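Side-chain contacts in aspartate aminotransferase (Leishmania major, PDB 4H51), which probably catalyses, as a pyridoxal-phosphate-dependent homodimer, the transfer of an amino group between L-aspartate and 2-oxoglutarate: residues P207-W212 with D243-R248; K98-N103 with A231-A236; S191-H196 with S217-K222; P148-V153 with F227-Y232. All coordinates share one frame; numbering follows the deposited sequence.

Contact 1 (P207-W212 with D243-R248)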
loop_
_atom_site.group_PDB
_atom_site.type_symbol
_atom_site.label_atom_id
_atom_site.label_comp_id
_atom_site.label_asym_id
_atom_site.label_seq_id
_atom_site.Cartn_x
_atom_site.Cartn_y
_atom_site.Cartn_z
ATOM N N PRO B 207 -9.792 -8.869 27.474
ATOM C CA PRO B 207 -10.659 -9.856 28.127
ATOM C C PRO B 207 -9.854 -11.038 28.617
ATOM O O PRO B 207 -8.901 -11.416 27.958
ATOM C CB PRO B 207 -11.560 -10.338 27.004
ATOM C CG PRO B 207 -11.481 -9.300 25.929
ATOM C CD PRO B 207 -10.119 -8.692 26.046
ATOM N N SER B 208 -10.250 -11.623 29.745
ATOM C CA SER B 208 -9.728 -12.915 30.166
ATOM C C SER B 208 -10.157 -13.983 29.162
ATOM O O SER B 208 -11.081 -13.802 28.366
ATOM C CB SER B 208 -10.282 -13.263 31.542
ATOM O OG SER B 208 -11.675 -13.486 31.487
ATOM N N GLN B 209 -9.537 -15.140 29.246
ATOM C CA GLN B 209 -9.998 -16.261 28.401
ATOM C C GLN B 209 -11.500 -16.567 28.640
ATOM O O GLN B 209 -12.240 -16.869 27.713
ATOM C CB GLN B 209 -9.137 -17.500 28.668
ATOM C CG GLN B 209 -7.690 -17.352 28.144
ATOM C CD GLN B 209 -6.890 -18.672 28.150
ATOM O OE1 GLN B 209 -7.348 -19.701 28.628
ATOM N NE2 GLN B 209 -5.684 -18.618 27.633
ATOM N N GLU B 210 -11.952 -16.471 29.901
ATOM C CA GLU B 210 -13.340 -16.716 30.243
ATOM C C GLU B 210 -14.245 -15.663 29.588
ATOM O O GLU B 210 -15.271 -16.012 29.002
ATOM C CB GLU B 210 -13.597 -16.778 31.777
ATOM C CG GLU B 210 -12.874 -17.935 32.497
ATOM C CD GLU B 210 -11.390 -17.669 32.836
ATOM O OE1 GLU B 210 -10.845 -16.565 32.541
ATOM O OE2 GLU B 210 -10.758 -18.577 33.456
ATOM N N GLN B 211 -13.873 -14.395 29.669
ATOM C CA GLN B 211 -14.637 -13.320 28.956
ATOM C C GLN B 211 -14.685 -13.547 27.458
ATOM O O GLN B 211 -15.740 -13.395 26.829
ATOM C CB GLN B 211 -14.048 -11.944 29.297
ATOM C CG GLN B 211 -14.360 -11.598 30.750
ATOM C CD GLN B 211 -13.580 -10.416 31.294
ATOM O OE1 GLN B 211 -12.487 -10.091 30.853
ATOM N NE2 GLN B 211 -14.157 -9.786 32.296
ATOM N N TRP B 212 -13.567 -13.969 26.868
ATOM C CA TRP B 212 -13.574 -14.283 25.438
ATOM C C TRP B 212 -14.566 -15.344 25.077
ATOM O O TRP B 212 -15.194 -15.242 24.032
ATOM C CB TRP B 212 -12.231 -14.724 24.913
ATOM C CG TRP B 212 -11.270 -13.608 24.624
ATOM C CD1 TRP B 212 -9.996 -13.454 25.140
ATOM C CD2 TRP B 212 -11.443 -12.500 23.706
ATOM N NE1 TRP B 212 -9.397 -12.343 24.619
ATOM C CE2 TRP B 212 -10.232 -11.718 23.767
ATOM C CE3 TRP B 212 -12.457 -12.095 22.860
ATOM C CZ2 TRP B 212 -10.053 -10.584 22.992
ATOM C CZ3 TRP B 212 -12.275 -10.945 22.111
ATOM C CH2 TRP B 212 -11.100 -10.234 22.151
ATOM N N ASP B 243 -1.064 -15.876 22.919
ATOM C CA ASP B 243 -1.684 -14.615 22.470
ATOM C C ASP B 243 -2.727 -14.822 21.407
ATOM O O ASP B 243 -3.578 -14.000 21.288
ATOM C CB ASP B 243 -0.699 -13.592 22.023
ATOM C CG ASP B 243 0.058 -12.977 23.167
ATOM O OD1 ASP B 243 -0.199 -13.314 24.344
ATOM O OD2 ASP B 243 0.911 -12.149 22.832
ATOM N N ALA B 244 -2.720 -15.972 20.752
ATOM C CA ALA B 244 -3.700 -16.338 19.710
ATOM C C ALA B 244 -4.984 -16.958 20.236
ATOM O O ALA B 244 -5.837 -17.400 19.458
ATOM C CB ALA B 244 -3.036 -17.296 18.724
ATOM N N TYR B 245 -5.155 -17.025 21.556
ATOM C CA TYR B 245 -6.283 -17.733 22.130
ATOM C C TYR B 245 -7.620 -17.271 21.558
ATOM O O TYR B 245 -8.466 -18.075 21.186
ATOM C CB TYR B 245 -6.292 -17.574 23.666
ATOM C CG TYR B 245 -7.396 -18.361 24.310
ATOM C CD1 TYR B 245 -7.203 -19.714 24.623
ATOM C CD2 TYR B 245 -8.645 -17.801 24.590
ATOM C CE1 TYR B 245 -8.202 -20.459 25.208
ATOM C CE2 TYR B 245 -9.654 -18.555 25.169
ATOM C CZ TYR B 245 -9.429 -19.903 25.454
ATOM O OH TYR B 245 -10.402 -20.699 26.046
ATOM N N ALA B 246 -7.812 -15.961 21.454
ATOM C CA ALA B 246 -9.123 -15.452 21.101
ATOM C C ALA B 246 -9.504 -15.866 19.684
ATOM O O ALA B 246 -10.567 -16.429 19.446
ATOM C CB ALA B 246 -9.199 -13.931 21.312
ATOM N N ALA B 247 -8.643 -15.566 18.714
ATOM C CA ALA B 247 -8.881 -15.972 17.333
ATOM C C ALA B 247 -9.044 -17.476 17.234
ATOM O O ALA B 247 -9.911 -17.956 16.499
ATOM C CB ALA B 247 -7.708 -15.522 16.438
ATOM N N ARG B 248 -8.211 -18.254 17.939
ATOM C CA ARG B 248 -8.318 -19.736 17.845
ATOM C C ARG B 248 -9.595 -20.280 18.448
ATOM O O ARG B 248 -10.199 -21.206 17.896
ATOM C CB ARG B 248 -7.094 -20.486 18.438
ATOM C CG ARG B 248 -5.814 -20.194 17.700
ATOM C CD ARG B 248 -4.612 -20.868 18.292
ATOM N NE ARG B 248 -3.396 -20.459 17.561
ATOM C CZ ARG B 248 -2.179 -20.803 17.934
ATOM N NH1 ARG B 248 -2.016 -21.589 18.977
ATOM N NH2 ARG B 248 -1.144 -20.383 17.235
#
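Gln209 lays its carboxamide flat over one face of the Tyr245 ring, the two planes only 4° apart. The amide carbon sits above the middle of the ring, while NE2 reaches Tyr245 CD1 at 3.5 Å and OE1 comes to 3.6 Å from Tyr245 CE1. Nearer the backbone, Gln209 CG makes a CH-pi contact with the same face, 3.8 Å from the Tyr245 centroid. Tyr245 presents that face because its CG lies anti to the backbone N (chi1 -177°), swinging the ring toward the neighbouring helix. A glutamine suits this exposed rim, since its flat polar amide can lie against an aromatic ring without needing burial.

Deeper in, the pairing is apolar. Ala246 CB stands over the five-membered ring of Trp212, 3.5 Å from Trp212 CE2, and Pro207 CG covers the opposite face, so that the indole is sandwiched. A methyl is small enough to let the chains close to 6.3 Å between Trp212 CA and Ala246 CA. The first turn carrying Trp212 is fixed by a capping box, in which Gln211 N donates to Ser208 OG and Ser208 N to Gln211 OE1.

The contact thus joins the starts of helices 209-221 and 245-252. Pro207 and Gln211 touch Leu175 of strand 174-175, Trp212 reaches Leu195 on strand 192-196, and Ala244 and Ala247 rest on Ile100 of helix 90-101.

Contact 2 (K98-N103 with A231-A236)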
loop_
_atom_site.group_PDB
_atom_site.type_symbol
_atom_site.label_atom_id
_atom_site.label_comp_id
_atom_site.label_asym_id
_atom_site.label_seq_id
_atom_site.Cartn_x
_atom_site.Cartn_y
_atom_site.Cartn_z
ATOM N N LYS B 98 -0.729 -19.286 9.540
ATOM C CA LYS B 98 -0.387 -20.377 10.451
ATOM C C LYS B 98 -0.056 -19.902 11.843
ATOM O O LYS B 98 -0.391 -20.574 12.812
ATOM C CB LYS B 98 0.832 -21.166 9.975
ATOM C CG LYS B 98 0.495 -22.373 9.149
ATOM C CD LYS B 98 1.699 -23.212 8.752
ATOM C CE LYS B 98 1.449 -23.776 7.356
ATOM N NZ LYS B 98 2.386 -24.850 6.904
ATOM N N ILE B 99 0.625 -18.774 11.984
ATOM C CA ILE B 99 1.010 -18.360 13.345
ATOM C C ILE B 99 -0.218 -17.949 14.138
ATOM O O ILE B 99 -0.233 -17.996 15.341
ATOM C CB ILE B 99 2.090 -17.258 13.402
ATOM C CG1 ILE B 99 1.534 -15.890 13.067
ATOM C CG2 ILE B 99 3.293 -17.670 12.551
ATOM C CD1 ILE B 99 2.361 -14.735 13.617
ATOM N N ILE B 100 -1.257 -17.520 13.434
ATOM C CA ILE B 100 -2.430 -17.097 14.155
ATOM C C ILE B 100 -3.294 -18.320 14.502
ATOM O O ILE B 100 -3.670 -18.449 15.665
ATOM C CB ILE B 100 -3.149 -15.865 13.545
ATOM C CG1 ILE B 100 -4.370 -15.520 14.384
ATOM C CG2 ILE B 100 -3.440 -15.977 12.043
ATOM C CD1 ILE B 100 -3.937 -14.765 15.653
ATOM N N TYR B 101 -3.533 -19.231 13.555
ATOM C CA TYR B 101 -4.441 -20.372 13.792
ATOM C C TYR B 101 -3.773 -21.670 14.197
ATOM O O TYR B 101 -4.452 -22.565 14.654
ATOM C CB TYR B 101 -5.331 -20.598 12.573
ATOM C CG TYR B 101 -6.314 -19.490 12.412
ATOM C CD1 TYR B 101 -7.285 -19.266 13.390
ATOM C CD2 TYR B 101 -6.235 -18.597 11.347
ATOM C CE1 TYR B 101 -8.177 -18.235 13.273
ATOM C CE2 TYR B 101 -7.126 -17.562 11.231
ATOM C CZ TYR B 101 -8.100 -17.391 12.205
ATOM O OH TYR B 101 -9.010 -16.368 12.124
ATOM N N GLY B 102 -2.446 -21.758 14.045
ATOM C CA GLY B 102 -1.712 -23.027 14.277
ATOM C C GLY B 102 -1.836 -23.956 13.061
ATOM O O GLY B 102 -2.586 -23.648 12.133
ATOM N N ASN B 103 -1.115 -25.094 13.070
ATOM C CA ASN B 103 -1.204 -26.125 11.992
ATOM C C ASN B 103 -2.458 -26.989 12.155
ATOM O O ASN B 103 -2.402 -28.132 12.642
ATOM C CB ASN B 103 0.048 -27.006 11.974
ATOM N N ALA B 231 -2.579 -6.847 15.811
ATOM C CA ALA B 231 -1.345 -6.117 15.498
ATOM C C ALA B 231 -0.157 -6.491 16.430
ATOM O O ALA B 231 0.997 -6.174 16.129
ATOM C CB ALA B 231 -1.616 -4.600 15.568
ATOM N N TYR B 232 -0.426 -7.166 17.551
ATOM C CA TYR B 232 0.617 -7.405 18.573
ATOM C C TYR B 232 0.757 -8.831 19.050
ATOM O O TYR B 232 1.148 -9.039 20.213
ATOM C CB TYR B 232 0.379 -6.545 19.812
ATOM C CG TYR B 232 0.302 -5.088 19.567
ATOM C CD1 TYR B 232 1.444 -4.283 19.566
ATOM C CD2 TYR B 232 -0.922 -4.501 19.337
ATOM C CE1 TYR B 232 1.357 -2.926 19.328
ATOM C CE2 TYR B 232 -1.017 -3.170 19.073
ATOM C CZ TYR B 232 0.103 -2.385 19.075
ATOM O OH TYR B 232 -0.081 -1.038 18.827
ATOM N N GLN B 233 0.448 -9.809 18.199
ATOM C CA GLN B 233 0.526 -11.213 18.589
ATOM C C GLN B 233 1.924 -11.505 19.107
ATOM O O GLN B 233 2.926 -11.257 18.413
ATOM C CB GLN B 233 0.188 -12.170 17.460
ATOM C CG GLN B 233 -0.102 -13.548 17.966
ATOM C CD GLN B 233 -0.212 -14.575 16.888
ATOM O OE1 GLN B 233 -0.432 -14.237 15.727
ATOM N NE2 GLN B 233 -0.121 -15.849 17.265
ATOM N N GLY B 234 1.997 -11.965 20.348
ATOM C CA GLY B 234 3.297 -12.042 21.050
ATOM C C GLY B 234 3.417 -11.100 22.259
ATOM O O GLY B 234 4.099 -11.462 23.232
ATOM N N TYR B 235 2.791 -9.898 22.240
ATOM C CA TYR B 235 3.105 -8.904 23.260
ATOM C C TYR B 235 2.236 -9.024 24.532
ATOM O O TYR B 235 2.670 -8.655 25.639
ATOM C CB TYR B 235 3.000 -7.505 22.702
ATOM C CG TYR B 235 4.253 -7.014 21.967
ATOM C CD1 TYR B 235 5.366 -6.557 22.679
ATOM C CD2 TYR B 235 4.321 -7.030 20.599
ATOM C CE1 TYR B 235 6.509 -6.129 22.018
ATOM C CE2 TYR B 235 5.443 -6.601 19.935
ATOM C CZ TYR B 235 6.517 -6.148 20.627
ATOM O OH TYR B 235 7.590 -5.697 19.966
ATOM N N ALA B 236 1.014 -9.520 24.397
ATOM C CA ALA B 236 0.184 -9.767 25.601
ATOM C C ALA B 236 0.872 -10.684 26.613
ATOM O O ALA B 236 0.819 -10.432 27.822
ATOM C CB ALA B 236 -1.191 -10.302 25.224
#
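Gln233 joins the loop 231-236 to Ile99 and Ile100 in the last turn of helix 90-101. Just ahead of it, Tyr232 turns its hydroxyl to O3 of the pyridoxal-lysine at position 265, with which it forms a hydrogen bond.

Gln233 points the other way. Its CG is anti to the backbone N (chi1 -164°) and the chain beyond runs extended, which gives it the length to reach the helix. There NE2 donates to Ile99 O at 2.9 Å in an almost straight bond (173°). Ile99 O lies in the amide plane of Gln233, yet the amide approaches from above the carbonyl plane, 48° out of it. The helix ends here, and this carbonyl takes two side-chain donors, NE2 and Arg248 NH2. NE2 is itself held twice, bonding to Leu240 O as well. On the other branch of the amide, OE1 is bordered by two methyls, 3.5 Å from Ile99 CD1 and 3.5 Å from Ile100 CD1.

In the fold of this aminotransferase family the loop leaves the cofactor-facing end of strand 225-230, so Gln233 ties a chain lining the cofactor site to a helix packed beside the sheet. Gly234 follows with a positive phi, in a conformation that suits glycine because its CA carries no CB to crowd the preceding carbonyl O. The turn closes with Tyr235 N donating to Tyr232 O at 2.7 Å. Tyr235 OH then bonds to the backbone O of the pyridoxal-lysine, and Ala236 packs on Asp243.

Contact 3 (S191-H196 with S217-K222)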
loop_
_atom_site.group_PDB
_atom_site.type_symbol
_atom_site.label_atom_id
_atom_site.label_comp_id
_atom_site.label_asym_id
_atom_site.label_seq_id
_atom_site.Cartn_x
_atom_site.Cartn_y
_atom_site.Cartn_z
ATOM N N SER B 191 -24.573 -7.212 12.988
ATOM C CA SER B 191 -23.691 -6.060 12.993
ATOM C C SER B 191 -22.217 -6.509 12.877
ATOM O O SER B 191 -21.903 -7.709 12.969
ATOM C CB SER B 191 -23.860 -5.246 14.249
ATOM O OG SER B 191 -25.180 -4.745 14.370
ATOM N N VAL B 192 -21.328 -5.568 12.595
ATOM C CA VAL B 192 -19.902 -5.838 12.527
ATOM C C VAL B 192 -19.195 -5.347 13.786
ATOM O O VAL B 192 -19.437 -4.208 14.202
ATOM C CB VAL B 192 -19.272 -5.160 11.323
ATOM C CG1 VAL B 192 -17.791 -5.578 11.232
ATOM C CG2 VAL B 192 -19.992 -5.561 10.046
ATOM N N PHE B 193 -18.359 -6.186 14.405
ATOM C CA PHE B 193 -17.589 -5.790 15.580
ATOM C C PHE B 193 -16.113 -5.930 15.299
ATOM O O PHE B 193 -15.639 -7.043 14.995
ATOM C CB PHE B 193 -17.934 -6.639 16.785
ATOM C CG PHE B 193 -19.208 -6.236 17.444
ATOM C CD1 PHE B 193 -20.432 -6.528 16.844
ATOM C CD2 PHE B 193 -19.194 -5.480 18.591
ATOM C CE1 PHE B 193 -21.609 -6.124 17.434
ATOM C CE2 PHE B 193 -20.366 -5.075 19.166
ATOM C CZ PHE B 193 -21.586 -5.375 18.563
ATOM N N ILE B 194 -15.390 -4.816 15.435
ATOM C CA ILE B 194 -13.914 -4.831 15.416
ATOM C C ILE B 194 -13.417 -5.051 16.843
ATOM O O ILE B 194 -13.595 -4.206 17.707
ATOM C CB ILE B 194 -13.355 -3.569 14.780
ATOM C CG1 ILE B 194 -13.839 -3.463 13.328
ATOM C CG2 ILE B 194 -11.819 -3.536 14.869
ATOM C CD1 ILE B 194 -13.264 -2.286 12.559
ATOM N N LEU B 195 -12.781 -6.211 17.041
ATOM C CA LEU B 195 -12.180 -6.659 18.294
ATOM C C LEU B 195 -10.666 -6.716 18.241
ATOM O O LEU B 195 -10.100 -7.209 17.299
ATOM C CB LEU B 195 -12.708 -8.033 18.612
ATOM C CG LEU B 195 -14.253 -8.161 18.641
ATOM C CD1 LEU B 195 -14.562 -9.613 18.905
ATOM C CD2 LEU B 195 -14.886 -7.228 19.725
ATOM N N HIS B 196 -9.995 -6.224 19.289
ATOM C CA HIS B 196 -8.562 -6.362 19.396
ATOM C C HIS B 196 -8.274 -7.739 19.885
ATOM O O HIS B 196 -8.722 -8.113 20.996
ATOM C CB HIS B 196 -7.988 -5.358 20.397
ATOM C CG HIS B 196 -8.240 -3.900 20.044
ATOM N ND1 HIS B 196 -7.233 -3.010 19.858
ATOM C CD2 HIS B 196 -9.408 -3.207 19.829
ATOM C CE1 HIS B 196 -7.764 -1.795 19.587
ATOM N NE2 HIS B 196 -9.085 -1.914 19.550
ATOM N N SER B 217 -19.889 -16.623 22.438
ATOM C CA SER B 217 -21.282 -17.057 22.509
ATOM C C SER B 217 -22.271 -15.969 22.061
ATOM O O SER B 217 -23.248 -16.253 21.372
ATOM C CB SER B 217 -21.642 -17.465 23.938
ATOM O OG SER B 217 -20.895 -18.579 24.303
ATOM N N LEU B 218 -22.014 -14.744 22.472
ATOM C CA LEU B 218 -22.865 -13.609 22.103
ATOM C C LEU B 218 -22.753 -13.277 20.618
ATOM O O LEU B 218 -23.770 -12.954 19.966
ATOM C CB LEU B 218 -22.465 -12.375 22.909
ATOM C CG LEU B 218 -22.721 -12.467 24.401
ATOM C CD1 LEU B 218 -22.355 -11.143 25.029
ATOM C CD2 LEU B 218 -24.185 -12.798 24.685
ATOM N N MET B 219 -21.542 -13.346 20.061
ATOM C CA MET B 219 -21.373 -13.071 18.622
ATOM C C MET B 219 -22.094 -14.108 17.760
ATOM O O MET B 219 -22.631 -13.785 16.687
ATOM C CB MET B 219 -19.876 -13.028 18.208
ATOM C CG MET B 219 -19.080 -11.937 18.946
ATOM S SD MET B 219 -19.589 -10.327 18.333
ATOM C CE MET B 219 -18.873 -9.257 19.589
ATOM N N LEU B 220 -22.115 -15.360 18.226
ATOM C CA LEU B 220 -22.799 -16.410 17.504
ATOM C C LEU B 220 -24.307 -16.225 17.649
ATOM O O LEU B 220 -25.013 -16.297 16.670
ATOM C CB LEU B 220 -22.384 -17.806 17.999
ATOM C CG LEU B 220 -21.012 -18.290 17.573
ATOM C CD1 LEU B 220 -20.398 -19.251 18.609
ATOM C CD2 LEU B 220 -21.048 -18.923 16.163
ATOM N N ALA B 221 -24.790 -15.923 18.845
ATOM C CA ALA B 221 -26.227 -15.779 19.102
ATOM C C ALA B 221 -26.847 -14.655 18.293
ATOM O O ALA B 221 -27.979 -14.771 17.821
ATOM C CB ALA B 221 -26.484 -15.547 20.595
ATOM N N LYS B 222 -26.077 -13.585 18.136
ATOM C CA LYS B 222 -26.516 -12.371 17.462
ATOM C C LYS B 222 -26.173 -12.391 15.968
ATOM O O LYS B 222 -26.566 -11.479 15.243
ATOM C CB LYS B 222 -25.900 -11.136 18.136
ATOM C CG LYS B 222 -26.427 -10.852 19.550
ATOM C CD LYS B 222 -27.849 -10.313 19.531
ATOM C CE LYS B 222 -27.848 -8.899 18.975
ATOM N NZ LYS B 222 -29.266 -8.417 18.793
#
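Met219 and Phe193 carry the CH-pi part of this contact. The methyl CE of Met219 stands over one face of the phenyl ring, 3.7 Å from Phe193 CG and displaced from the ring centre toward its CB side. To the centroid of Phe193 the distance from Met219 CE is 4.1 Å. Met219 does not set out straight at the strand; a bend at chi2 (-71°) brings its thioether end across.

The sulfur adds a Met-aromatic contact. Met219 SD approaches obliquely, 31° off the ring normal, with Phe193 CD1 its nearest atom at 4.2 Å. A flexible, polarisable side chain suits this place, because it can lie across the ring face and reach Leu195 as well.

These residues belong to a beta-alpha-beta crossover, in which strand 192-196 leads through helix 209-221 to its parallel neighbour, strand 225-230. Phe193 and Leu195, two apart on the strand, both face the covering helix, whereas Val192 points away from it.

The remaining apolar contact is looser. Leu195 CD1 lies 4.4 Å from Met219 CE. Leu195 also packs on Val226 and Phe228 of the next strand, and Met219 also touches Val226 there. Further aromatic neighbours hold Phe193, whose ring stacks with Tyr141 and meets His224.

A charged group lies beyond the strand contact. Lys222 NZ forms a salt bridge with Asp189 and bonds to the carbonyls of Leu185 and Ala187, linking Lys222 to the end of helix 177-186 and the loop that follows it.

Contact 4 (P148-V153 with F227-Y232)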
loop_
_atom_site.group_PDB
_atom_site.type_symbol
_atom_site.label_atom_id
_atom_site.label_comp_id
_atom_site.label_asym_id
_atom_site.label_seq_id
_atom_site.Cartn_x
_atom_site.Cartn_y
_atom_site.Cartn_z
ATOM N N PRO B 148 -6.737 5.237 17.551
ATOM C CA PRO B 148 -7.339 6.399 16.956
ATOM C C PRO B 148 -7.582 6.253 15.487
ATOM O O PRO B 148 -8.550 6.801 15.007
ATOM C CB PRO B 148 -6.318 7.497 17.225
ATOM C CG PRO B 148 -5.701 7.098 18.513
ATOM C CD PRO B 148 -5.611 5.592 18.436
ATOM N N ASN B 149 -6.773 5.464 14.761
ATOM C CA ASN B 149 -6.983 5.348 13.336
ATOM C C ASN B 149 -8.149 4.445 12.912
ATOM O O ASN B 149 -8.542 4.484 11.770
ATOM C CB ASN B 149 -5.697 4.853 12.659
ATOM C CG ASN B 149 -5.587 5.264 11.172
ATOM O OD1 ASN B 149 -6.053 6.340 10.811
ATOM N ND2 ASN B 149 -4.871 4.453 10.333
ATOM N N HIS B 150 -8.724 3.621 13.793
ATOM C CA HIS B 150 -9.873 2.762 13.393
ATOM C C HIS B 150 -10.983 3.567 12.764
ATOM O O HIS B 150 -11.527 3.182 11.746
ATOM C CB HIS B 150 -10.471 1.957 14.573
ATOM C CG HIS B 150 -9.780 0.634 14.855
ATOM N ND1 HIS B 150 -9.802 0.033 16.092
ATOM C CD2 HIS B 150 -9.027 -0.206 14.039
ATOM C CE1 HIS B 150 -9.116 -1.107 16.034
ATOM N NE2 HIS B 150 -8.622 -1.241 14.797
ATOM N N TYR B 151 -11.367 4.671 13.414
ATOM C CA TYR B 151 -12.517 5.471 12.973
ATOM C C TYR B 151 -12.373 5.964 11.520
ATOM O O TYR B 151 -13.256 5.757 10.638
ATOM C CB TYR B 151 -12.776 6.633 14.000
ATOM C CG TYR B 151 -14.168 7.224 13.852
ATOM C CD1 TYR B 151 -14.427 8.208 12.854
ATOM C CD2 TYR B 151 -15.239 6.755 14.620
ATOM C CE1 TYR B 151 -15.719 8.740 12.657
ATOM C CE2 TYR B 151 -16.532 7.263 14.407
ATOM C CZ TYR B 151 -16.768 8.256 13.444
ATOM O OH TYR B 151 -18.055 8.756 13.251
ATOM N N GLY B 152 -11.230 6.576 11.242
ATOM C CA GLY B 152 -10.970 7.116 9.916
ATOM C C GLY B 152 -10.891 6.048 8.859
ATOM O O GLY B 152 -11.377 6.219 7.749
ATOM N N VAL B 153 -10.254 4.934 9.196
ATOM C CA VAL B 153 -10.148 3.824 8.275
ATOM C C VAL B 153 -11.517 3.303 7.910
ATOM O O VAL B 153 -11.849 3.112 6.750
ATOM C CB VAL B 153 -9.241 2.674 8.833
ATOM C CG1 VAL B 153 -9.308 1.481 7.920
ATOM C CG2 VAL B 153 -7.802 3.187 8.972
ATOM N N PHE B 227 -14.523 -9.068 13.262
ATOM C CA PHE B 227 -13.301 -8.606 12.584
ATOM C C PHE B 227 -12.217 -8.362 13.639
ATOM O O PHE B 227 -12.241 -7.377 14.346
ATOM C CB PHE B 227 -13.604 -7.327 11.795
ATOM C CG PHE B 227 -12.536 -6.873 10.840
ATOM C CD1 PHE B 227 -11.414 -7.598 10.593
ATOM C CD2 PHE B 227 -12.723 -5.677 10.141
ATOM C CE1 PHE B 227 -10.451 -7.187 9.681
ATOM C CE2 PHE B 227 -11.791 -5.246 9.223
ATOM C CZ PHE B 227 -10.642 -6.000 8.981
ATOM N N PHE B 228 -11.268 -9.277 13.744
ATOM C CA PHE B 228 -10.146 -9.152 14.667
ATOM C C PHE B 228 -9.066 -8.270 14.078
ATOM O O PHE B 228 -8.676 -8.415 12.917
ATOM C CB PHE B 228 -9.541 -10.522 15.023
ATOM C CG PHE B 228 -10.259 -11.259 16.118
ATOM C CD1 PHE B 228 -10.273 -10.751 17.419
ATOM C CD2 PHE B 228 -10.853 -12.501 15.889
ATOM C CE1 PHE B 228 -10.901 -11.459 18.437
ATOM C CE2 PHE B 228 -11.485 -13.188 16.881
ATOM C CZ PHE B 228 -11.536 -12.638 18.173
ATOM N N ASP B 229 -8.577 -7.345 14.888
ATOM C CA ASP B 229 -7.411 -6.554 14.563
ATOM C C ASP B 229 -6.306 -7.174 15.415
ATOM O O ASP B 229 -6.374 -7.122 16.662
ATOM C CB ASP B 229 -7.630 -5.085 14.939
ATOM C CG ASP B 229 -6.503 -4.171 14.486
ATOM O OD1 ASP B 229 -5.388 -4.704 14.240
ATOM O OD2 ASP B 229 -6.714 -2.928 14.394
ATOM N N SER B 230 -5.349 -7.832 14.768
ATOM C CA SER B 230 -4.280 -8.556 15.445
ATOM C C SER B 230 -2.907 -7.957 15.142
ATOM O O SER B 230 -2.187 -8.414 14.258
ATOM C CB SER B 230 -4.361 -10.047 15.047
ATOM O OG SER B 230 -3.355 -10.772 15.688
ATOM N N ALA B 231 -2.579 -6.847 15.811
ATOM C CA ALA B 231 -1.345 -6.117 15.498
ATOM C C ALA B 231 -0.157 -6.491 16.430
ATOM O O ALA B 231 0.997 -6.174 16.129
ATOM C CB ALA B 231 -1.616 -4.600 15.568
ATOM N N TYR B 232 -0.426 -7.166 17.551
ATOM C CA TYR B 232 0.617 -7.405 18.573
ATOM C C TYR B 232 0.757 -8.831 19.050
ATOM O O TYR B 232 1.148 -9.039 20.213
ATOM C CB TYR B 232 0.379 -6.545 19.812
ATOM C CG TYR B 232 0.302 -5.088 19.567
ATOM C CD1 TYR B 232 1.444 -4.283 19.566
ATOM C CD2 TYR B 232 -0.922 -4.501 19.337
ATOM C CE1 TYR B 232 1.357 -2.926 19.328
ATOM C CE2 TYR B 232 -1.017 -3.170 19.073
ATOM C CZ TYR B 232 0.103 -2.385 19.075
ATOM O OH TYR B 232 -0.081 -1.038 18.827
#
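His150 and Asp229 are the closest pair of the two backbones, yet their CA atoms stay 9.7 Å apart, so the two segments are bridged by the side chains of this one pair. In the helix Val153 N donates to Asn149 O. The strand lies inside the sheet, bonded through Phe227 and Asp229 to strand 192-196 and through Phe228 to strand 258-262.

Across that gap His150 NE2 donates to Asp229 OD2 at 2.6 Å, a short bond with an angle of 157° at the hydrogen. OD2 comes to the edge of the imidazole, close to its plane, and receives the N-H on its anti lone pair, the side away from OD1. Ring and carboxylate are turned 57° against each other. Asp229 extends from the strand toward the helix because its CG is anti to the backbone N (chi1 -174°).

In the fold of this aminotransferase family an aspartate at the end of this strand faces the pyridine nitrogen of the cofactor. Here OD2 lies close to N1 of the pyridoxal-lysine at position 265, consistent with His150 being a second-shell residue that helps to position Asp229. A histidine suits the role since it can donate at one nitrogen while the other is engaged elsewhere: ND1 bonds to Thr146 OG1.

Aromatic neighbours steady the imidazole further. Trp147 meets it edge-to-face and the His196 ring comes against it at a steep angle, while Ile194 packs alongside. Val122 of helix 117-129 touches Asp229, and Asn149 ND2 bonds to Arg299 O of the second subunit.

How the contacts relate
All four contacts gather about the large mixed sheet. Contacts 3 and 4 share it directly through adjacent strands 192-196 and 225-230, their centres about 15 Å apart. Contact 1 lies beside contact 3, about 13 Å away between centres, and both use helix 209-221. Contacts 1 and 2 have centres about 12 Å apart and touch through Arg248, whose guanidinium also reaches Ile100 O. Contacts 2 and 4 share Ala231 and Tyr232. Along the chain the segments run from 98-103 and 148-153 through 191-196, 207-212 and 217-222 to 227-236 and 243-248. Contacts 1 and 3 pack helix 209-221 against helix 245-252 and the sheet, while contacts 2 and 4 reach residues beside the cofactor.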